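Local coordinates for endo-1,3-beta-glucanase, family GH16 (PDB 4CRQ), which probably hydrolyses internal beta-1,3-glucosidic bonds of laminarin, and is seen here as its calcium-binding family 16 catalytic module, at residues V150-P153 and G154-H157; V161-A165 and N166-W170; K169-D173 and G174-N178. The protein carries 1 engineered substitution. All coordinates share one frame; numbering follows the deposited sequence. Where two conformers were deposited one is given.

Contact 1: residues V150-P153 and G154-H157; sequences VSDP and GQYH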
loop_
_atom_site.group_PDB
_atom_site.type_symbol
_atom_site.label_atom_id
_atom_site.label_comp_id
_atom_site.label_asym_id
_atom_site.label_seq_id
_atom_site.Cartn_x
_atom_site.Cartn_y
_atom_site.Cartn_z
ATOM N N VAL A 150 -10.435 9.877 9.453
ATOM C CA VAL A 150 -11.160 8.600 9.469
ATOM C C VAL A 150 -11.433 8.364 10.964
ATOM O O VAL A 150 -10.472 8.063 11.700
ATOM C CB VAL A 150 -10.355 7.451 8.795
ATOM C CG1 VAL A 150 -11.096 6.113 8.907
ATOM C CG2 VAL A 150 -10.032 7.767 7.333
ATOM N N SER A 151 -12.703 8.482 11.407
ATOM C CA SER A 151 -13.094 8.387 12.840
ATOM C C SER A 151 -12.654 7.101 13.566
ATOM O O SER A 151 -12.104 7.145 14.691
ATOM C CB SER A 151 -14.621 8.560 13.013
ATOM O OG SER A 151 -15.134 9.702 12.341
ATOM N N ASP A 152 -12.928 5.959 12.935
ATOM C CA ASP A 152 -12.563 4.675 13.496
ATOM C C ASP A 152 -11.926 3.810 12.409
ATOM O O ASP A 152 -12.640 3.036 11.713
ATOM C CB ASP A 152 -13.752 3.929 14.112
ATOM C CG ASP A 152 -13.306 2.699 14.946
ATOM O OD1 ASP A 152 -12.113 2.257 14.883
ATOM O OD2 ASP A 152 -14.163 2.160 15.675
ATOM N N PRO A 153 -10.587 3.893 12.256
ATOM C CA PRO A 153 -9.932 3.100 11.199
ATOM C C PRO A 153 -9.963 1.609 11.491
ATOM O O PRO A 153 -9.655 0.801 10.603
ATOM C CB PRO A 153 -8.497 3.609 11.224
ATOM C CG PRO A 153 -8.605 4.966 11.754
ATOM C CD PRO A 153 -9.634 4.842 12.865
ATOM N N GLY A 154 -10.336 1.241 12.724
ATOM C CA GLY A 154 -10.527 -0.176 13.108
ATOM C C GLY A 154 -11.771 -0.830 12.525
ATOM O O GLY A 154 -11.874 -2.084 12.536
ATOM N N GLN A 155 -12.723 -0.006 12.068
ATOM C CA GLN A 155 -13.842 -0.522 11.292
ATOM C C GLN A 155 -13.396 -0.697 9.844
ATOM O O GLN A 155 -12.337 -0.156 9.440
ATOM C CB GLN A 155 -14.985 0.483 11.306
ATOM C CG GLN A 155 -15.605 0.682 12.686
ATOM C CD GLN A 155 -16.525 1.901 12.748
ATOM O OE1 GLN A 155 -16.684 2.610 11.755
ATOM N NE2 GLN A 155 -17.124 2.162 13.932
ATOM N N TYR A 156 -14.192 -1.446 9.046
ATOM C CA TYR A 156 -13.912 -1.488 7.603
ATOM C C TYR A 156 -14.196 -0.123 6.950
ATOM O O TYR A 156 -15.167 0.562 7.303
ATOM C CB TYR A 156 -14.722 -2.548 6.868
ATOM C CG TYR A 156 -14.206 -3.930 7.162
ATOM C CD1 TYR A 156 -13.103 -4.462 6.452
ATOM C CD2 TYR A 156 -14.818 -4.724 8.155
ATOM C CE1 TYR A 156 -12.622 -5.742 6.726
ATOM C CE2 TYR A 156 -14.357 -5.998 8.441
ATOM C CZ TYR A 156 -13.271 -6.524 7.733
ATOM O OH TYR A 156 -12.873 -7.814 8.060
ATOM N N HIS A 157 -13.329 0.243 6.000
ATOM C CA HIS A 157 -13.538 1.382 5.107
ATOM C C HIS A 157 -13.125 0.990 3.719
ATOM O O HIS A 157 -12.341 0.041 3.545
ATOM C CB HIS A 157 -12.752 2.601 5.568
ATOM C CG HIS A 157 -13.204 3.121 6.911
ATOM N ND1 HIS A 157 -14.231 3.999 7.047
ATOM C CD2 HIS A 157 -12.752 2.843 8.197
ATOM C CE1 HIS A 157 -14.412 4.271 8.367
ATOM N NE2 HIS A 157 -13.516 3.568 9.064
#
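H157 and Q155 both turn N-H groups onto the backbone oxygen of D152. The bond from H157 NE2 to D152 O is 2.8 Å long. The oxygen lies in the plane of the imidazole, at its edge. Q155 N reaches the same oxygen at 3.1 Å. The two donors come from opposite faces of the carbonyl plane, so two bonds grip one acceptor. A third bond runs from G154 N to D152 OD1, 3.0 Å, and meets the carboxylate from above its plane. D152 CG stands anti to its own N (chi1 -169°), which turns the carboxylate toward the backbone of G154.

The apolar contact is a CH-pi interaction. V150 CG1 sits over one face of the H157 ring, 3.7 Å from its centroid and shifted toward the rim. The two side chains run past each other in opposite directions. The Q155 side chain is extended and crosses that of D152 at about a right angle, its CG 3.6 Å from D152 OD2.

H157 is bonded at both nitrogens, NE2 to D152 O and ND1 to D173 OD2. With V150 on one face, this probably fixes the ring's rotation.

The bond from Q155 N to D152 O closes a type I beta turn from D152 to Q155. The G154 N to D152 OD1 bond adds an Asx turn, and the chain leads into strand 156-163 of the family 16 beta-sandwich.

Contact 2: residues V161-A165 and N166-W170; sequences VEWDA and NSIKW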
loop_
_atom_site.group_PDB
_atom_site.type_symbol
_atom_site.label_atom_id
_atom_site.label_comp_id
_atom_site.label_asym_id
_atom_site.label_seq_id
_atom_site.Cartn_x
_atom_site.Cartn_y
_atom_site.Cartn_z
ATOM N N VAL A 161 -8.406 4.646 -5.427
ATOM C CA VAL A 161 -7.982 5.711 -6.311
ATOM C C VAL A 161 -8.680 5.530 -7.631
ATOM O O VAL A 161 -8.883 4.380 -8.044
ATOM C CB VAL A 161 -6.445 5.775 -6.566
ATOM C CG1 VAL A 161 -5.731 6.265 -5.327
ATOM C CG2 VAL A 161 -5.890 4.440 -7.120
ATOM N N GLU A 162 -9.051 6.628 -8.279
ATOM C CA GLU A 162 -9.478 6.594 -9.688
ATOM C C GLU A 162 -8.337 7.223 -10.480
ATOM O O GLU A 162 -7.977 8.387 -10.251
ATOM C CB GLU A 162 -10.773 7.343 -9.933
ATOM C CG GLU A 162 -11.996 6.613 -9.432
ATOM C CD GLU A 162 -13.283 7.405 -9.577
ATOM O OE1 GLU A 162 -13.281 8.578 -10.028
ATOM O OE2 GLU A 162 -14.324 6.835 -9.216
ATOM N N TRP A 163 -7.773 6.441 -11.397
ATOM C CA TRP A 163 -6.613 6.821 -12.172
ATOM C C TRP A 163 -6.917 6.764 -13.640
ATOM O O TRP A 163 -7.268 5.710 -14.117
ATOM C CB TRP A 163 -5.502 5.861 -11.757
ATOM C CG TRP A 163 -4.238 5.796 -12.575
ATOM C CD1 TRP A 163 -3.589 6.827 -13.272
ATOM C CD2 TRP A 163 -3.413 4.619 -12.769
ATOM N NE1 TRP A 163 -2.447 6.365 -13.880
ATOM C CE2 TRP A 163 -2.282 5.037 -13.618
ATOM C CE3 TRP A 163 -3.491 3.285 -12.341
ATOM C CZ2 TRP A 163 -1.286 4.143 -14.012
ATOM C CZ3 TRP A 163 -2.482 2.393 -12.750
ATOM C CH2 TRP A 163 -1.402 2.818 -13.569
ATOM N N ASP A 164 -6.810 7.889 -14.348
ATOM C CA ASP A 164 -6.981 7.904 -15.811
ATOM C C ASP A 164 -5.751 8.585 -16.436
ATOM O O ASP A 164 -4.776 8.909 -15.729
ATOM C CB ASP A 164 -8.308 8.569 -16.212
ATOM C CG ASP A 164 -8.412 10.016 -15.791
ATOM O OD1 ASP A 164 -7.414 10.750 -15.638
ATOM O OD2 ASP A 164 -9.575 10.390 -15.612
ATOM N N ALA A 165 -5.792 8.816 -17.745
ATOM C CA ALA A 165 -4.673 9.462 -18.438
ATOM C C ALA A 165 -4.370 10.893 -17.928
ATOM O O ALA A 165 -3.247 11.379 -18.069
ATOM C CB ALA A 165 -4.929 9.467 -19.939
ATOM N N ASN A 166 -5.364 11.548 -17.330
ATOM C CA ASN A 166 -5.249 12.964 -16.916
ATOM C C ASN A 166 -5.102 13.256 -15.429
ATOM O O ASN A 166 -4.606 14.331 -15.062
ATOM C CB ASN A 166 -6.463 13.744 -17.441
ATOM C CG ASN A 166 -6.499 13.807 -18.949
ATOM O OD1 ASN A 166 -5.474 14.018 -19.599
ATOM N ND2 ASN A 166 -7.681 13.620 -19.517
ATOM N N SER A 167 -5.523 12.330 -14.569
ATOM C CA SER A 167 -5.492 12.594 -13.132
ATOM C C SER A 167 -5.482 11.338 -12.295
ATOM O O SER A 167 -5.790 10.260 -12.800
ATOM C CB SER A 167 -6.739 13.414 -12.730
ATOM O OG SER A 167 -7.927 12.667 -12.968
ATOM N N ILE A 168 -5.118 11.482 -11.021
ATOM C CA ILE A 168 -5.331 10.412 -10.022
ATOM C C ILE A 168 -6.154 11.113 -8.951
ATOM O O ILE A 168 -5.801 12.229 -8.519
ATOM C CB ILE A 168 -4.036 9.807 -9.453
ATOM C CG1 ILE A 168 -3.218 9.174 -10.586
ATOM C CG2 ILE A 168 -4.326 8.782 -8.337
ATOM C CD1 ILE A 168 -1.759 8.891 -10.260
ATOM N N LYS A 169 -7.226 10.459 -8.520
ATOM C CA LYS A 169 -8.079 10.961 -7.445
ATOM C C LYS A 169 -8.101 9.910 -6.345
ATOM O O LYS A 169 -8.166 8.712 -6.654
ATOM C CB LYS A 169 -9.499 11.253 -7.954
ATOM C CG LYS A 169 -9.610 12.303 -9.067
ATOM C CD LYS A 169 -11.026 12.274 -9.624
ATOM C CE LYS A 169 -11.164 12.919 -11.000
ATOM N NZ LYS A 169 -11.600 14.324 -10.934
ATOM N N TRP A 170 -8.072 10.343 -5.078
ATOM C CA TRP A 170 -8.145 9.441 -3.919
ATOM C C TRP A 170 -9.452 9.605 -3.190
ATOM O O TRP A 170 -10.006 10.721 -3.120
ATOM C CB TRP A 170 -7.029 9.729 -2.914
ATOM C CG TRP A 170 -5.640 9.350 -3.338
ATOM C CD1 TRP A 170 -4.903 8.240 -2.941
ATOM C CD2 TRP A 170 -4.767 10.085 -4.259
ATOM N NE1 TRP A 170 -3.676 8.226 -3.538
ATOM C CE2 TRP A 170 -3.522 9.310 -4.344
ATOM C CE3 TRP A 170 -4.884 11.274 -5.001
ATOM C CZ2 TRP A 170 -2.448 9.718 -5.140
ATOM C CZ3 TRP A 170 -3.798 11.676 -5.796
ATOM C CH2 TRP A 170 -2.609 10.910 -5.865
HETATM O O HOH W 1 -9.001 10.266 -12.076
HETATM O O HOH W 2 -9.487 13.012 -15.130
#
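This is the beta hairpin of strands 156-163 and 167-172, and V161 to W170 hold its closed end. E162 and K169 form an antiparallel hydrogen-bonded pair, with E162 N to K169 O and K169 N to E162 O both 2.8 Å.

V161, W163, I168 and W170 share one face. V161 CG1 lies over the five-membered ring of W170, 3.5 Å from its centroid, in a CH-pi contact. V161 CG1 is anti to the carbonyl carbon (chi1 -72°), which sets this methyl over the indole. I168 CG2 covers the same face of W170. I168 CG1 lies alongside W163 and touches CD1 at 3.6 Å. The indole nitrogens bond outside the hairpin, W163 NE1 to F192 O and W170 NE1 to D117 O.

D164 OD1 accepts from N166 N at 2.8 Å, above the carboxylate plane, which makes an Asx turn. It also accepts from S167 N at 2.7 Å, nearly along the C-O bond. D164 N donates to S167 O. One water joins D164 OD2 to S167 OG, and another joins S167 OG to E162 O. With an alanine here instead of D164, the N166 and S167 amides are likely to lose their shared acceptor and the turn to become freer to move.

The chemistry is divided: apolar side chains pack on one face, while the D164 carboxylate and two waters bind several polar atoms, and Q193 NE2 bonds to A165 O.

Contact 3: residues K169-D173 and G174-N178; sequences KWFVD and GQQFN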
loop_
_atom_site.group_PDB
_atom_site.type_symbol
_atom_site.label_atom_id
_atom_site.label_comp_id
_atom_site.label_asym_id
_atom_site.label_seq_id
_atom_site.Cartn_x
_atom_site.Cartn_y
_atom_site.Cartn_z
ATOM N N LYS A 169 -7.226 10.459 -8.520
ATOM C CA LYS A 169 -8.079 10.961 -7.445
ATOM C C LYS A 169 -8.101 9.910 -6.345
ATOM O O LYS A 169 -8.166 8.712 -6.654
ATOM C CB LYS A 169 -9.499 11.253 -7.954
ATOM C CG LYS A 169 -9.610 12.303 -9.067
ATOM C CD LYS A 169 -11.026 12.274 -9.624
ATOM C CE LYS A 169 -11.164 12.919 -11.000
ATOM N NZ LYS A 169 -11.600 14.324 -10.934
ATOM N N TRP A 170 -8.072 10.343 -5.078
ATOM C CA TRP A 170 -8.145 9.441 -3.919
ATOM C C TRP A 170 -9.452 9.605 -3.190
ATOM O O TRP A 170 -10.006 10.721 -3.120
ATOM C CB TRP A 170 -7.029 9.729 -2.914
ATOM C CG TRP A 170 -5.640 9.350 -3.338
ATOM C CD1 TRP A 170 -4.903 8.240 -2.941
ATOM C CD2 TRP A 170 -4.767 10.085 -4.259
ATOM N NE1 TRP A 170 -3.676 8.226 -3.538
ATOM C CE2 TRP A 170 -3.522 9.310 -4.344
ATOM C CE3 TRP A 170 -4.884 11.274 -5.001
ATOM C CZ2 TRP A 170 -2.448 9.718 -5.140
ATOM C CZ3 TRP A 170 -3.798 11.676 -5.796
ATOM C CH2 TRP A 170 -2.609 10.910 -5.865
ATOM N N PHE A 171 -9.925 8.497 -2.611
ATOM C CA PHE A 171 -11.190 8.439 -1.886
ATOM C C PHE A 171 -11.098 7.532 -0.676
ATOM O O PHE A 171 -10.349 6.540 -0.697
ATOM C CB PHE A 171 -12.302 7.857 -2.781
ATOM C CG PHE A 171 -12.447 8.535 -4.138
ATOM C CD1 PHE A 171 -11.635 8.142 -5.225
ATOM C CD2 PHE A 171 -13.388 9.558 -4.346
ATOM C CE1 PHE A 171 -11.761 8.752 -6.479
ATOM C CE2 PHE A 171 -13.516 10.176 -5.605
ATOM C CZ PHE A 171 -12.705 9.775 -6.669
ATOM N N VAL A 172 -11.863 7.883 0.360
ATOM C CA VAL A 172 -12.107 6.985 1.488
ATOM C C VAL A 172 -13.610 6.982 1.546
ATOM O O VAL A 172 -14.217 8.072 1.622
ATOM C CB VAL A 172 -11.476 7.399 2.842
ATOM C CG1 VAL A 172 -11.973 6.473 3.972
ATOM C CG2 VAL A 172 -9.964 7.364 2.747
ATOM N N ASP A 173 -14.200 5.775 1.474
ATOM C CA ASP A 173 -15.657 5.615 1.512
ATOM C C ASP A 173 -16.348 6.540 0.486
ATOM O O ASP A 173 -17.437 7.097 0.749
ATOM C CB ASP A 173 -16.170 5.885 2.946
ATOM C CG ASP A 173 -15.789 4.787 3.948
ATOM O OD1 ASP A 173 -15.581 3.608 3.549
ATOM O OD2 ASP A 173 -15.712 5.118 5.153
ATOM N N GLY A 174 -15.723 6.718 -0.685
ATOM C CA GLY A 174 -16.277 7.569 -1.735
ATOM C C GLY A 174 -16.061 9.055 -1.609
ATOM O O GLY A 174 -16.481 9.795 -2.501
ATOM N N GLN A 175 -15.413 9.499 -0.535
ATOM C CA GLN A 175 -15.166 10.918 -0.322
ATOM C C GLN A 175 -13.792 11.266 -0.883
ATOM O O GLN A 175 -12.781 10.740 -0.400
ATOM C CB GLN A 175 -15.262 11.269 1.166
ATOM C CG GLN A 175 -14.890 12.708 1.497
ATOM C CD GLN A 175 -15.070 13.019 2.963
ATOM O OE1 GLN A 175 -16.135 12.769 3.538
ATOM N NE2 GLN A 175 -14.037 13.566 3.581
ATOM N N GLN A 176 -13.762 12.147 -1.883
ATOM C CA GLN A 176 -12.502 12.550 -2.477
ATOM C C GLN A 176 -11.711 13.437 -1.509
ATOM O O GLN A 176 -12.303 14.319 -0.884
ATOM C CB GLN A 176 -12.755 13.240 -3.822
ATOM C CG GLN A 176 -11.505 13.525 -4.621
ATOM C CD GLN A 176 -11.789 14.166 -5.963
ATOM O OE1 GLN A 176 -12.771 13.839 -6.636
ATOM N NE2 GLN A 176 -10.915 15.078 -6.368
ATOM N N PHE A 177 -10.401 13.200 -1.385
ATOM C CA PHE A 177 -9.562 14.009 -0.488
ATOM C C PHE A 177 -8.232 14.436 -1.099
ATOM O O PHE A 177 -7.470 15.174 -0.456
ATOM C CB PHE A 177 -9.352 13.283 0.855
ATOM C CG PHE A 177 -8.471 12.064 0.782
ATOM C CD1 PHE A 177 -9.015 10.783 0.482
ATOM C CD2 PHE A 177 -7.082 12.173 1.039
ATOM C CE1 PHE A 177 -8.179 9.654 0.430
ATOM C CE2 PHE A 177 -6.248 11.046 0.984
ATOM C CZ PHE A 177 -6.804 9.784 0.681
ATOM N N ASN A 178 -7.956 13.964 -2.320
ATOM C CA ASN A 178 -6.742 14.333 -3.024
ATOM C C ASN A 178 -6.908 14.116 -4.511
ATOM O O ASN A 178 -7.630 13.197 -4.926
ATOM C CB ASN A 178 -5.533 13.545 -2.471
ATOM C CG ASN A 178 -4.193 14.217 -2.739
ATOM O OD1 ASN A 178 -4.107 15.431 -2.981
ATOM N ND2 ASN A 178 -3.124 13.422 -2.681
HETATM O O HOH W 3 -12.981 15.524 -9.007
#
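F177 lies across W170 and V172. From CB, CG stands between the backbone N and the carbonyl carbon (chi1 70°), which brings the ring back over the neighbouring strand. CD1 comes to 3.7 Å from W170 O. CE1 meets W170 CB at 3.5 Å and V172 CG2 at 3.7 Å. CZ, the tip, also rests on W170 CB. That CB stands over one face of the phenyl ring in a CH-pi contact. The five-membered ring of W170 and the F177 ring meet obliquely, with planes at 53°.

N178 takes the six-membered part of the W170 indole. Its ND2 lies over one face, 3.6 Å from CZ3, while N178 O is at the ring edge. ND2 also makes a weak bond to G130 O. F171 CE2 touches Q176 CB at 3.6 Å. One water accepts from K169 NZ and donates to Q176 OE1; Q176 NE2 bonds to E179 OE1.

The backbone pair V172 and Q175 closes a type I' turn through D173 and G174. Both take positive phi, as the type requires, and this favours glycine at G174.

F177 N bonds to W170 O and W170 N to N178 O. Two residues thus face one, consistent with a classic beta bulge, which fits F177 leaving the regular alternation of side chains. Aromatic contacts lie on both faces: W170 with F177 and N178 on the V172 side, and F171 with Q176 on the other, where water also joins K169.

In the fold
The contacts follow the chain in order. Contact 1 forms the turn entering strand 156-163, contact 2 the hairpin to strand 167-172, and contact 3 the next hairpin to strand 175-181. The three strands are consecutive antiparallel neighbours in one sheet. Centres of contacts 1 and 2 lie about 23 Å apart, at the two ends of strand 156-163. Contact 3 is about 14 Å from contact 1 and 11 Å from contact 2. It shares K169 and W170 with contact 2, and D173 ties its turn to H157 of contact 1. The meander thus has successive turns at alternate ends, within the catalytic module's beta-sandwich.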